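Local coordinates for malonyl CoA-acyl carrier protein transacylase (Burkholderia pseudomallei, PDB 3G87) that probably transfers the malonyl group of malonyl-CoA to holo-acyl carrier protein, releasing free CoA, at residues 69-74 with 98-103; 152-157 with 161-166; 256-261 with 269-274. All coordinates share one frame; numbering follows the deposited sequence.

Contact 1: residues 69-74 with 98-103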
ATOM      1  N   VAL A  69     -10.172  -0.349  -8.218  1.00 15.69           N
ATOM      2  CA  VAL A  69      -9.390  -0.520  -9.424  1.00 14.28           C
ATOM      3  C   VAL A  69      -8.432  -1.708  -9.315  1.00 15.35           C
ATOM      4  O   VAL A  69      -8.367  -2.564 -10.251  1.00 15.48           O
ATOM      5  CB  VAL A  69      -8.760   0.781  -9.893  1.00 14.53           C
ATOM      6  CG1 VAL A  69      -7.831   0.538 -11.085  1.00 13.68           C
ATOM      7  CG2 VAL A  69      -9.932   1.819 -10.283  1.00 13.94           C
ATOM      8  N   ASN A  70      -7.730  -1.826  -8.197  1.00 14.57           N
ATOM      9  CA  ASN A  70      -6.869  -2.979  -8.043  1.00 15.03           C
ATOM     10  C   ASN A  70      -7.698  -4.260  -8.175  1.00 15.66           C
ATOM     11  O   ASN A  70      -7.302  -5.188  -8.867  1.00 16.92           O
ATOM     12  CB  ASN A  70      -6.180  -2.964  -6.673  1.00 14.51           C
ATOM     13  CG  ASN A  70      -5.128  -1.904  -6.555  1.00 14.99           C
ATOM     14  OD1 ASN A  70      -4.817  -1.163  -7.515  1.00 14.96           O
ATOM     15  ND2 ASN A  70      -4.552  -1.803  -5.356  1.00 16.32           N
ATOM     16  N   ALA A  71      -8.821  -4.347  -7.477  1.00 15.40           N
ATOM     17  CA  ALA A  71      -9.668  -5.544  -7.550  1.00 16.01           C
ATOM     18  C   ALA A  71     -10.143  -5.892  -8.957  1.00 16.94           C
ATOM     19  O   ALA A  71     -10.096  -7.039  -9.374  1.00 18.22           O
ATOM     20  CB  ALA A  71     -10.888  -5.358  -6.654  1.00 15.85           C
ATOM     21  N   LEU A  72     -10.670  -4.920  -9.674  1.00 17.36           N
ATOM     22  CA  LEU A  72     -11.234  -5.190 -10.980  1.00 17.43           C
ATOM     23  C   LEU A  72     -10.150  -5.666 -11.930  1.00 18.02           C
ATOM     24  O   LEU A  72     -10.336  -6.667 -12.639  1.00 19.27           O
ATOM     25  CB  LEU A  72     -11.927  -3.930 -11.490  1.00 17.35           C
ATOM     26  CG  LEU A  72     -13.461  -3.895 -11.259  1.00 16.79           C
ATOM     27  CD1 LEU A  72     -13.945  -4.433  -9.895  1.00 17.98           C
ATOM     28  CD2 LEU A  72     -13.996  -2.504 -11.496  1.00 12.79           C
ATOM     29  N   THR A  73      -9.004  -4.986 -11.901  1.00 18.02           N
ATOM     30  CA  THR A  73      -7.826  -5.403 -12.649  1.00 18.67           C
ATOM     31  C   THR A  73      -7.462  -6.833 -12.289  1.00 18.50           C
ATOM     32  O   THR A  73      -7.224  -7.641 -13.188  1.00 19.68           O
ATOM     33  CB  THR A  73      -6.655  -4.543 -12.324  1.00 18.03           C
ATOM     34  OG1 THR A  73      -7.038  -3.196 -12.511  1.00 20.16           O
ATOM     35  CG2 THR A  73      -5.518  -4.840 -13.273  1.00 19.87           C
ATOM     36  N   TYR A  74      -7.465  -7.151 -10.998  1.00 17.70           N
ATOM     37  CA  TYR A  74      -7.209  -8.517 -10.556  1.00 18.18           C
ATOM     38  C   TYR A  74      -8.229  -9.542 -11.139  1.00 18.48           C
ATOM     39  O   TYR A  74      -7.836 -10.570 -11.688  1.00 19.07           O
ATOM     40  CB  TYR A  74      -7.163  -8.537  -9.054  1.00 17.39           C
ATOM     41  CG  TYR A  74      -7.352  -9.904  -8.442  1.00 19.16           C
ATOM     42  CD1 TYR A  74      -6.293 -10.849  -8.400  1.00 15.73           C
ATOM     43  CD2 TYR A  74      -8.590 -10.258  -7.862  1.00 15.04           C
ATOM     44  CE1 TYR A  74      -6.517 -12.134  -7.844  1.00 16.70           C
ATOM     45  CE2 TYR A  74      -8.786 -11.508  -7.320  1.00 14.69           C
ATOM     46  CZ  TYR A  74      -7.769 -12.418  -7.308  1.00 16.29           C
ATOM     47  OH  TYR A  74      -8.018 -13.616  -6.754  1.00 19.39           O
ATOM     48  N   ALA A  98      -4.569  -7.859  -1.634  1.00 13.84           N
ATOM     49  CA  ALA A  98      -3.856  -9.161  -1.384  1.00 12.53           C
ATOM     50  C   ALA A  98      -4.722 -10.081  -0.527  1.00 12.69           C
ATOM     51  O   ALA A  98      -4.897 -11.254  -0.849  1.00 13.02           O
ATOM     52  CB  ALA A  98      -2.494  -8.928  -0.661  1.00  9.23           C
ATOM     53  N   LEU A  99      -5.222  -9.552   0.598  1.00 12.89           N
ATOM     54  CA  LEU A  99      -6.124 -10.295   1.477  1.00 13.76           C
ATOM     55  C   LEU A  99      -7.397 -10.708   0.726  1.00 15.22           C
ATOM     56  O   LEU A  99      -7.870 -11.856   0.896  1.00 16.81           O
ATOM     57  CB  LEU A  99      -6.464  -9.495   2.744  1.00 13.43           C
ATOM     58  CG  LEU A  99      -5.301  -9.177   3.704  1.00 14.28           C
ATOM     59  CD1 LEU A  99      -5.718  -8.193   4.838  1.00 12.85           C
ATOM     60  CD2 LEU A  99      -4.711 -10.512   4.273  1.00 12.63           C
ATOM     61  N   LEU A 100      -7.904  -9.823  -0.158  1.00 14.34           N
ATOM     62  CA  LEU A 100      -9.059 -10.167  -0.989  1.00 14.11           C
ATOM     63  C   LEU A 100      -8.770 -11.393  -1.885  1.00 14.88           C
ATOM     64  O   LEU A 100      -9.528 -12.357  -1.882  1.00 14.83           O
ATOM     65  CB  LEU A 100      -9.474  -8.975  -1.849  1.00 12.54           C
ATOM     66  CG  LEU A 100     -10.595  -9.273  -2.835  1.00 13.53           C
ATOM     67  CD1 LEU A 100     -11.897  -9.686  -2.137  1.00 16.24           C
ATOM     68  CD2 LEU A 100     -10.844  -8.040  -3.787  1.00 14.74           C
ATOM     69  N   ALA A 101      -7.660 -11.335  -2.637  1.00 15.10           N
ATOM     70  CA  ALA A 101      -7.243 -12.430  -3.496  1.00 15.61           C
ATOM     71  C   ALA A 101      -6.879 -13.669  -2.733  1.00 16.51           C
ATOM     72  O   ALA A 101      -6.866 -14.706  -3.320  1.00 17.04           O
ATOM     73  CB  ALA A 101      -6.087 -12.012  -4.406  1.00 14.35           C
ATOM     74  N   ALA A 102      -6.601 -13.580  -1.430  1.00 18.76           N
ATOM     75  CA  ALA A 102      -6.366 -14.792  -0.615  1.00 19.41           C
ATOM     76  C   ALA A 102      -7.667 -15.366  -0.048  1.00 21.12           C
ATOM     77  O   ALA A 102      -7.656 -16.409   0.614  1.00 22.00           O
ATOM     78  CB  ALA A 102      -5.388 -14.497   0.534  1.00 19.73           C
ATOM     79  N   GLY A 103      -8.787 -14.701  -0.306  1.00 21.28           N
ATOM     80  CA  GLY A 103     -10.057 -15.249   0.097  1.00 21.46           C
ATOM     81  C   GLY A 103     -10.400 -14.904   1.524  1.00 21.98           C
ATOM     82  O   GLY A 103     -11.323 -15.503   2.078  1.00 23.29           O
TER
HETATM   83  O   HOH W   1      -6.098 -15.211  -6.094  1.00 24.40           O
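Tyr74 reaches from helix 59-81 across to Ala101, near the C-terminal end of helix 94-101, and this pair supplies most of the buried surface. With CG anti to the backbone N (chi1 161°), the tyrosine sends its ring toward the other helix, where the methyl of Ala101 sits obliquely against the outer half of the ring. CB of Ala101 is 3.4 Å from CZ of Tyr74 and 3.5 Å from its CE1, with the hydroxyl oxygen equally close to that methyl, a tight fit.

Beyond the ring, the polar end is bridged by a water that lies in the ring plane. It stands 2.6 Å from Tyr74 OH and donates to Ala101 O at 2.9 Å, so the residue whose methyl packs against the ring also joins the hydroxyl through its backbone. One turn before Tyr74, the methyl of Ala71 meets CD2 of Leu100, the residue just before Ala101 (CB to CD2 3.9 Å).

Helix 94-101 ends here in a Schellman motif. Gly103 takes a positive phi of 85°, and its N bonds back to Leu100 O at 2.9 Å. The same helix starts at the Gly90-Ser92-Gly94 pattern, which is consistent with the nucleophile elbow of acyltransferases. Both helices lie against the parallel sheet: Tyr74 also touches Phe9 and Phe11 of strand 6-11, whereas Ala98 and Ala102 touch Val223 of strand 223-224. Asn70, bonded through ND2 to Pro12 O and Asn97 OD1, adds a polar link beside the apolar pairs.

The interface thus combines apolar packing, methyl on methyl at Ala71 and Leu100 and methyl on ring at Ala101 and Tyr74, with a water-mediated link at the tyrosine hydroxyl, so the tyrosine can bury its ring while its hydroxyl remains hydrated.

Contact 2: residues 152-157 with 161-166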
ATOM      1  N   THR A 152       9.899  12.386  13.597  1.00 22.60           N
ATOM      2  CA  THR A 152       9.936  11.961  12.241  1.00 21.88           C
ATOM      3  C   THR A 152      10.660  10.645  12.147  1.00 21.40           C
ATOM      4  O   THR A 152      11.700  10.518  12.690  1.00 21.45           O
ATOM      5  CB  THR A 152      10.609  13.017  11.368  1.00 21.15           C
ATOM      6  OG1 THR A 152       9.886  14.208  11.465  1.00 23.32           O
ATOM      7  CG2 THR A 152      10.653  12.622   9.948  1.00 20.68           C
ATOM      8  N   ALA A 153      10.078   9.681  11.446  1.00 20.21           N
ATOM      9  CA  ALA A 153      10.688   8.356  11.253  1.00 18.18           C
ATOM     10  C   ALA A 153      10.479   7.751   9.852  1.00 18.11           C
ATOM     11  O   ALA A 153       9.763   8.305   9.012  1.00 18.29           O
ATOM     12  CB  ALA A 153      10.126   7.392  12.347  1.00 17.59           C
ATOM     13  N   ILE A 154      11.067   6.586   9.594  1.00 17.19           N
ATOM     14  CA  ILE A 154      10.812   5.931   8.359  1.00 17.92           C
ATOM     15  C   ILE A 154       9.399   5.298   8.367  1.00 17.45           C
ATOM     16  O   ILE A 154       9.028   4.544   9.298  1.00 16.53           O
ATOM     17  CB  ILE A 154      11.831   4.837   8.073  1.00 18.51           C
ATOM     18  CG1 ILE A 154      13.250   5.326   8.368  1.00 19.82           C
ATOM     19  CG2 ILE A 154      11.622   4.277   6.646  1.00 19.64           C
ATOM     20  CD1 ILE A 154      13.856   6.190   7.333  1.00 20.75           C
ATOM     21  N   ALA A 155       8.655   5.579   7.306  1.00 16.18           N
ATOM     22  CA  ALA A 155       7.306   5.061   7.169  1.00 17.88           C
ATOM     23  C   ALA A 155       7.164   3.954   6.123  1.00 18.15           C
ATOM     24  O   ALA A 155       6.328   3.060   6.293  1.00 19.37           O
ATOM     25  CB  ALA A 155       6.346   6.215   6.830  1.00 17.70           C
ATOM     26  N   ASN A 156       7.906   4.086   5.009  1.00 18.34           N
ATOM     27  CA  ASN A 156       8.033   3.094   3.945  1.00 18.23           C
ATOM     28  C   ASN A 156       9.492   2.740   3.751  1.00 18.24           C
ATOM     29  O   ASN A 156      10.302   3.606   3.582  1.00 18.55           O
ATOM     30  CB  ASN A 156       7.597   3.659   2.580  1.00 18.93           C
ATOM     31  CG  ASN A 156       6.108   3.961   2.462  1.00 20.89           C
ATOM     32  OD1 ASN A 156       5.316   3.852   3.426  1.00 23.35           O
ATOM     33  ND2 ASN A 156       5.699   4.330   1.229  1.00 23.51           N
ATOM     34  N   ASP A 157       9.848   1.466   3.740  1.00 18.87           N
ATOM     35  CA  ASP A 157      11.152   1.121   3.248  1.00 18.32           C
ATOM     36  C   ASP A 157      10.909   0.412   1.935  1.00 17.40           C
ATOM     37  O   ASP A 157      10.542  -0.763   1.917  1.00 14.96           O
ATOM     38  CB  ASP A 157      11.900   0.223   4.221  1.00 19.17           C
ATOM     39  CG  ASP A 157      13.183  -0.324   3.614  1.00 22.55           C
ATOM     40  OD1 ASP A 157      13.759   0.291   2.659  1.00 23.51           O
ATOM     41  OD2 ASP A 157      13.586  -1.403   4.063  1.00 27.64           O
ATOM     42  N   SER A 161      17.501   2.376  -1.720  1.00 27.21           N
ATOM     43  CA  SER A 161      17.724   3.778  -1.951  1.00 28.03           C
ATOM     44  C   SER A 161      16.467   4.593  -1.992  1.00 28.26           C
ATOM     45  O   SER A 161      16.499   5.704  -2.430  1.00 28.92           O
ATOM     46  CB  SER A 161      18.436   3.975  -3.250  1.00 28.27           C
ATOM     47  OG  SER A 161      17.755   3.304  -4.269  1.00 30.05           O
ATOM     48  N   GLN A 162      15.364   4.039  -1.532  1.00 27.74           N
ATOM     49  CA  GLN A 162      14.099   4.728  -1.579  1.00 27.20           C
ATOM     50  C   GLN A 162      13.229   4.476  -0.395  1.00 26.23           C
ATOM     51  O   GLN A 162      12.738   3.423  -0.220  1.00 25.10           O
ATOM     52  CB  GLN A 162      13.356   4.417  -2.857  1.00 27.87           C
ATOM     53  CG  GLN A 162      14.136   4.700  -4.102  1.00 32.27           C
ATOM     54  CD  GLN A 162      13.539   4.058  -5.295  1.00 36.73           C
ATOM     55  OE1 GLN A 162      14.131   3.203  -5.891  1.00 38.22           O
ATOM     56  NE2 GLN A 162      12.343   4.441  -5.616  1.00 34.48           N
ATOM     57  N   LEU A 163      13.061   5.488   0.420  1.00 25.03           N
ATOM     58  CA  LEU A 163      12.391   5.369   1.680  1.00 23.84           C
ATOM     59  C   LEU A 163      11.542   6.576   1.833  1.00 23.50           C
ATOM     60  O   LEU A 163      11.816   7.568   1.248  1.00 23.07           O
ATOM     61  CB  LEU A 163      13.383   5.268   2.834  1.00 23.57           C
ATOM     62  CG  LEU A 163      14.437   4.166   2.820  1.00 25.43           C
ATOM     63  CD1 LEU A 163      15.710   4.539   2.269  1.00 23.23           C
ATOM     64  CD2 LEU A 163      14.636   3.403   4.058  1.00 23.61           C
ATOM     65  N   VAL A 164      10.492   6.440   2.622  1.00 23.11           N
ATOM     66  CA  VAL A 164       9.570   7.495   2.941  1.00 22.07           C
ATOM     67  C   VAL A 164       9.545   7.798   4.416  1.00 21.54           C
ATOM     68  O   VAL A 164       9.497   6.950   5.226  1.00 21.74           O
ATOM     69  CB  VAL A 164       8.137   7.173   2.460  1.00 22.31           C
ATOM     70  CG1 VAL A 164       7.267   8.347   2.512  1.00 22.30           C
ATOM     71  CG2 VAL A 164       8.148   6.608   1.161  1.00 20.04           C
ATOM     72  N   ILE A 165       9.563   9.064   4.724  1.00 21.23           N
ATOM     73  CA  ILE A 165       9.490   9.538   6.059  1.00 20.49           C
ATOM     74  C   ILE A 165       8.176  10.171   6.316  1.00 21.12           C
ATOM     75  O   ILE A 165       7.520  10.610   5.437  1.00 20.96           O
ATOM     76  CB  ILE A 165      10.572  10.592   6.371  1.00 21.31           C
ATOM     77  CG1 ILE A 165      10.564  11.679   5.337  1.00 20.51           C
ATOM     78  CG2 ILE A 165      11.934   9.977   6.509  1.00 18.69           C
ATOM     79  CD1 ILE A 165      11.598  12.646   5.518  1.00 23.35           C
ATOM     80  N   SER A 166       7.801  10.174   7.567  1.00 20.64           N
ATOM     81  CA  SER A 166       6.675  10.900   8.015  1.00 22.00           C
ATOM     82  C   SER A 166       6.866  11.412   9.395  1.00 21.71           C
ATOM     83  O   SER A 166       7.621  10.896  10.141  1.00 21.79           O
ATOM     84  CB  SER A 166       5.347  10.135   7.810  1.00 21.91           C
ATOM     85  OG  SER A 166       5.288   9.000   8.534  1.00 25.46           O
TER
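Ala155 and Asn156 both direct their backbone N-H groups at the carbonyl oxygen of Val164. The bond from Ala155 N to Val164 O is short, 2.6 Å, and nearly straight at 170°. That from Asn156 N to the same oxygen is longer, 3.3 Å, and more tilted from the carbonyl plane. In return Val164 N reaches Asn156 O at 3.0 Å. Farther along, Ala153 and Ser166 form a hydrogen-bonded antiparallel pair with bonds in both directions.

Side chains follow this register. Val164 and Asn156 lie side by side, CG2 of the valine only 3.3 Å from CB of the asparagine. Asp157 and Leu163 share the other face, where Asp157 OD1 rests 3.5 Å from Leu163 CD2. The same CD2 also meets Ile154 CG2, at 4.1 Å.

Two residues facing Val164 make a classic beta bulge, set in the hairpin of a four-stranded antiparallel sheet, in the order and with the helices of the ferredoxin-like small subdomain found in malonyl transferases; strand 153-159 is at its edge.

Around this shell, Ile154 packs on Ile140 and Arg137 of helix 137-146, and Ile165 on Ile172 of helix 169-175. On the face of Val164 and Ser166, Met129 of strand 127-133 touches both, and Ala155 as well; Ser166 OG bonds to Phe195 O. Asn156 touches His91, next to the probable nucleophile elbow.

Contact 3: residues 256-261 with 269-274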
ATOM      1  N   ARG A 256      12.229  -9.042  -0.858  1.00 19.71           N
ATOM      2  CA  ARG A 256      13.434  -9.852  -0.562  1.00 20.37           C
ATOM      3  C   ARG A 256      13.101 -11.208   0.120  1.00 21.45           C
ATOM      4  O   ARG A 256      13.723 -12.249  -0.163  1.00 22.54           O
ATOM      5  CB  ARG A 256      14.409  -9.028   0.293  1.00 19.03           C
ATOM      6  CG  ARG A 256      15.241  -8.056  -0.538  1.00 20.54           C
ATOM      7  CD  ARG A 256      16.201  -7.203   0.330  1.00 20.26           C
ATOM      8  NE  ARG A 256      17.300  -6.629  -0.433  1.00 20.25           N
ATOM      9  CZ  ARG A 256      18.227  -5.794   0.077  1.00 25.50           C
ATOM     10  NH1 ARG A 256      18.180  -5.393   1.364  1.00 24.44           N
ATOM     11  NH2 ARG A 256      19.212  -5.338  -0.709  1.00 23.07           N
ATOM     12  N   TYR A 257      12.099 -11.213   1.004  1.00 20.97           N
ATOM     13  CA  TYR A 257      11.658 -12.464   1.565  1.00 20.33           C
ATOM     14  C   TYR A 257      11.143 -13.365   0.443  1.00 19.82           C
ATOM     15  O   TYR A 257      11.418 -14.550   0.455  1.00 19.80           O
ATOM     16  CB  TYR A 257      10.568 -12.264   2.635  1.00 20.38           C
ATOM     17  CG  TYR A 257       9.986 -13.574   3.158  1.00 21.27           C
ATOM     18  CD1 TYR A 257      10.701 -14.354   4.069  1.00 21.50           C
ATOM     19  CD2 TYR A 257       8.732 -14.048   2.720  1.00 21.65           C
ATOM     20  CE1 TYR A 257      10.175 -15.580   4.543  1.00 24.02           C
ATOM     21  CE2 TYR A 257       8.188 -15.269   3.212  1.00 22.36           C
ATOM     22  CZ  TYR A 257       8.905 -16.019   4.141  1.00 22.22           C
ATOM     23  OH  TYR A 257       8.412 -17.236   4.653  1.00 24.64           O
ATOM     24  N   LEU A 258      10.415 -12.822  -0.526  1.00 19.00           N
ATOM     25  CA  LEU A 258       9.947 -13.672  -1.621  1.00 19.81           C
ATOM     26  C   LEU A 258      11.073 -14.168  -2.475  1.00 20.57           C
ATOM     27  O   LEU A 258      11.038 -15.328  -2.871  1.00 20.58           O
ATOM     28  CB  LEU A 258       8.905 -12.984  -2.524  1.00 19.24           C
ATOM     29  CG  LEU A 258       7.656 -12.654  -1.687  1.00 18.89           C
ATOM     30  CD1 LEU A 258       6.703 -11.679  -2.386  1.00 14.02           C
ATOM     31  CD2 LEU A 258       6.963 -13.912  -1.170  1.00 16.13           C
ATOM     32  N   LEU A 259      12.049 -13.302  -2.775  1.00 21.40           N
ATOM     33  CA  LEU A 259      13.218 -13.707  -3.586  1.00 23.52           C
ATOM     34  C   LEU A 259      13.992 -14.891  -2.970  1.00 24.49           C
ATOM     35  O   LEU A 259      14.308 -15.847  -3.676  1.00 24.97           O
ATOM     36  CB  LEU A 259      14.161 -12.519  -3.820  1.00 23.56           C
ATOM     37  CG  LEU A 259      13.572 -11.338  -4.621  1.00 22.76           C
ATOM     38  CD1 LEU A 259      14.568 -10.247  -4.758  1.00 22.47           C
ATOM     39  CD2 LEU A 259      13.086 -11.754  -6.010  1.00 22.56           C
ATOM     40  N   ALA A 260      14.259 -14.818  -1.655  1.00 25.41           N
ATOM     41  CA  ALA A 260      14.921 -15.898  -0.877  1.00 25.31           C
ATOM     42  C   ALA A 260      14.083 -17.182  -0.784  1.00 25.60           C
ATOM     43  O   ALA A 260      14.607 -18.294  -0.867  1.00 25.99           O
ATOM     44  CB  ALA A 260      15.260 -15.410   0.530  1.00 23.94           C
ATOM     45  N   LEU A 261      12.779 -17.038  -0.626  1.00 26.11           N
ATOM     46  CA  LEU A 261      11.932 -18.212  -0.643  1.00 27.04           C
ATOM     47  C   LEU A 261      11.964 -18.971  -1.996  1.00 27.62           C
ATOM     48  O   LEU A 261      12.069 -20.213  -2.021  1.00 28.83           O
ATOM     49  CB  LEU A 261      10.522 -17.831  -0.266  1.00 26.81           C
ATOM     50  CG  LEU A 261       9.624 -18.999   0.155  1.00 29.31           C
ATOM     51  CD1 LEU A 261      10.297 -19.862   1.275  1.00 32.32           C
ATOM     52  CD2 LEU A 261       8.262 -18.465   0.597  1.00 25.70           C
ATOM     53  N   ILE A 269      11.011 -16.750  -9.904  1.00 22.78           N
ATOM     54  CA  ILE A 269       9.895 -15.941  -9.391  1.00 19.70           C
ATOM     55  C   ILE A 269       9.651 -14.662 -10.230  1.00 19.87           C
ATOM     56  O   ILE A 269      10.577 -13.949 -10.618  1.00 18.91           O
ATOM     57  CB  ILE A 269      10.055 -15.602  -7.900  1.00 19.48           C
ATOM     58  CG1 ILE A 269       8.776 -14.980  -7.343  1.00 18.01           C
ATOM     59  CG2 ILE A 269      11.327 -14.757  -7.582  1.00 13.29           C
ATOM     60  CD1 ILE A 269       8.563 -15.362  -5.876  1.00 22.16           C
ATOM     61  N   GLU A 270       8.389 -14.428 -10.558  1.00 18.70           N
ATOM     62  CA  GLU A 270       7.988 -13.185 -11.228  1.00 18.37           C
ATOM     63  C   GLU A 270       6.927 -12.435 -10.392  1.00 16.61           C
ATOM     64  O   GLU A 270       6.289 -13.027  -9.520  1.00 16.21           O
ATOM     65  CB  GLU A 270       7.445 -13.496 -12.620  1.00 17.05           C
ATOM     66  CG  GLU A 270       6.216 -14.365 -12.566  1.00 20.12           C
ATOM     67  CD  GLU A 270       5.467 -14.440 -13.884  1.00 26.01           C
ATOM     68  OE1 GLU A 270       5.379 -13.430 -14.619  1.00 29.77           O
ATOM     69  OE2 GLU A 270       4.928 -15.518 -14.166  1.00 29.28           O
ATOM     70  N   PHE A 271       6.725 -11.165 -10.719  1.00 16.36           N
ATOM     71  CA  PHE A 271       5.870 -10.220  -9.995  1.00 16.46           C
ATOM     72  C   PHE A 271       4.901  -9.514 -10.927  1.00 17.73           C
ATOM     73  O   PHE A 271       5.273  -8.800 -11.874  1.00 19.02           O
ATOM     74  CB  PHE A 271       6.723  -9.194  -9.222  1.00 14.43           C
ATOM     75  CG  PHE A 271       7.612  -9.836  -8.179  1.00 15.37           C
ATOM     76  CD1 PHE A 271       7.178 -10.002  -6.867  1.00 11.49           C
ATOM     77  CD2 PHE A 271       8.889 -10.309  -8.524  1.00 14.31           C
ATOM     78  CE1 PHE A 271       8.007 -10.641  -5.952  1.00 10.48           C
ATOM     79  CE2 PHE A 271       9.689 -10.948  -7.617  1.00  9.37           C
ATOM     80  CZ  PHE A 271       9.240 -11.093  -6.331  1.00 12.29           C
ATOM     81  N   THR A 272       3.628  -9.708 -10.683  1.00 18.73           N
ATOM     82  CA  THR A 272       2.672  -9.138 -11.584  1.00 18.47           C
ATOM     83  C   THR A 272       1.926  -8.035 -10.838  1.00 17.90           C
ATOM     84  O   THR A 272       1.207  -8.338  -9.889  1.00 17.04           O
ATOM     85  CB  THR A 272       1.701 -10.187 -12.036  1.00 19.92           C
ATOM     86  OG1 THR A 272       2.418 -11.347 -12.527  1.00 22.00           O
ATOM     87  CG2 THR A 272       0.730  -9.582 -13.128  1.00 21.40           C
ATOM     88  N   GLU A 273       2.091  -6.787 -11.287  1.00 15.60           N
ATOM     89  CA  GLU A 273       1.427  -5.672 -10.673  1.00 15.81           C
ATOM     90  C   GLU A 273       0.028  -5.591 -11.181  1.00 17.16           C
ATOM     91  O   GLU A 273      -0.201  -5.446 -12.419  1.00 16.45           O
ATOM     92  CB  GLU A 273       2.142  -4.347 -10.964  1.00 15.48           C
ATOM     93  CG  GLU A 273       1.599  -3.131 -10.202  1.00 12.98           C
ATOM     94  CD  GLU A 273       2.608  -1.978 -10.168  1.00 17.81           C
ATOM     95  OE1 GLU A 273       3.619  -2.057 -10.916  1.00 19.86           O
ATOM     96  OE2 GLU A 273       2.434  -0.992  -9.407  1.00 15.22           O
ATOM     97  N   LEU A 274      -0.922  -5.685 -10.241  1.00 16.23           N
ATOM     98  CA  LEU A 274      -2.320  -5.604 -10.631  1.00 16.02           C
ATOM     99  C   LEU A 274      -3.014  -4.306 -10.136  1.00 16.58           C
ATOM    100  O   LEU A 274      -3.406  -4.183  -8.979  1.00 15.57           O
ATOM    101  CB  LEU A 274      -3.032  -6.873 -10.185  1.00 15.46           C
ATOM    102  CG  LEU A 274      -2.473  -8.050 -10.998  1.00 15.22           C
ATOM    103  CD1 LEU A 274      -2.944  -9.410 -10.470  1.00 11.93           C
ATOM    104  CD2 LEU A 274      -2.858  -7.938 -12.481  1.00 16.76           C
TER
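Phe271 projects from strand 269-273 toward helix 251-264 and meets two leucines with the rim of its ring. Leu258 brings CD1 to CE1 of Phe271 at 3.9 Å, in the ring plane and obliquely across. From the neighbouring helix position, Leu259 runs roughly at right angles to the phenylalanine and sets CD2 3.8 Å from CE2, again near the ring plane.

That same CD2 wedges against Ile269 as well, 3.8 Å from its CG2, so one methyl of Leu259 fills the corner between two strand side chains. Ile269, with CG1 anti to the backbone N (chi1 -170°), carries CD1 to the other leucine, 4.1 Å from Leu258 CB.

This is a helix laid against an edge strand of the four-stranded parallel sheet in the larger, hydrolase-like part of the acyltransferase fold. The axes of 256-261 and 269-273 come within 9.4 Å and run roughly antiparallel, at 147°.

On the sheet side, backbone hydrogen bonds of Glu270 and Thr272 join the strand to strand 6-11. Helix 279-289 adds Val284 and Arg288 around Phe271, and the NH2 of Arg288 bonds to Ile269 O. Leu258 also reaches Phe87 of strand 87-90.

How the contacts relate
Along the chain the three contacts come in series, none nested in or crossing another. Contact 1 closes a loop of 23 residues, which holds strand 87-90 and the probable nucleophile elbow, and joins two helices of the larger part of the fold. Contact 2 closes only a tight hairpin turn in the small antiparallel sheet, with its centre about 26 Å from that of contact 1, across the centre of the chain. Contact 3 then returns to the larger part, closing seven residues between helix 251-264 and strand 269-273. There Leu274 touches Asn70, Thr73 and Tyr74, linking contacts 1 and 3 directly, whereas contact 2 touches neither, its nearest atoms staying about 7 Å from contact 3.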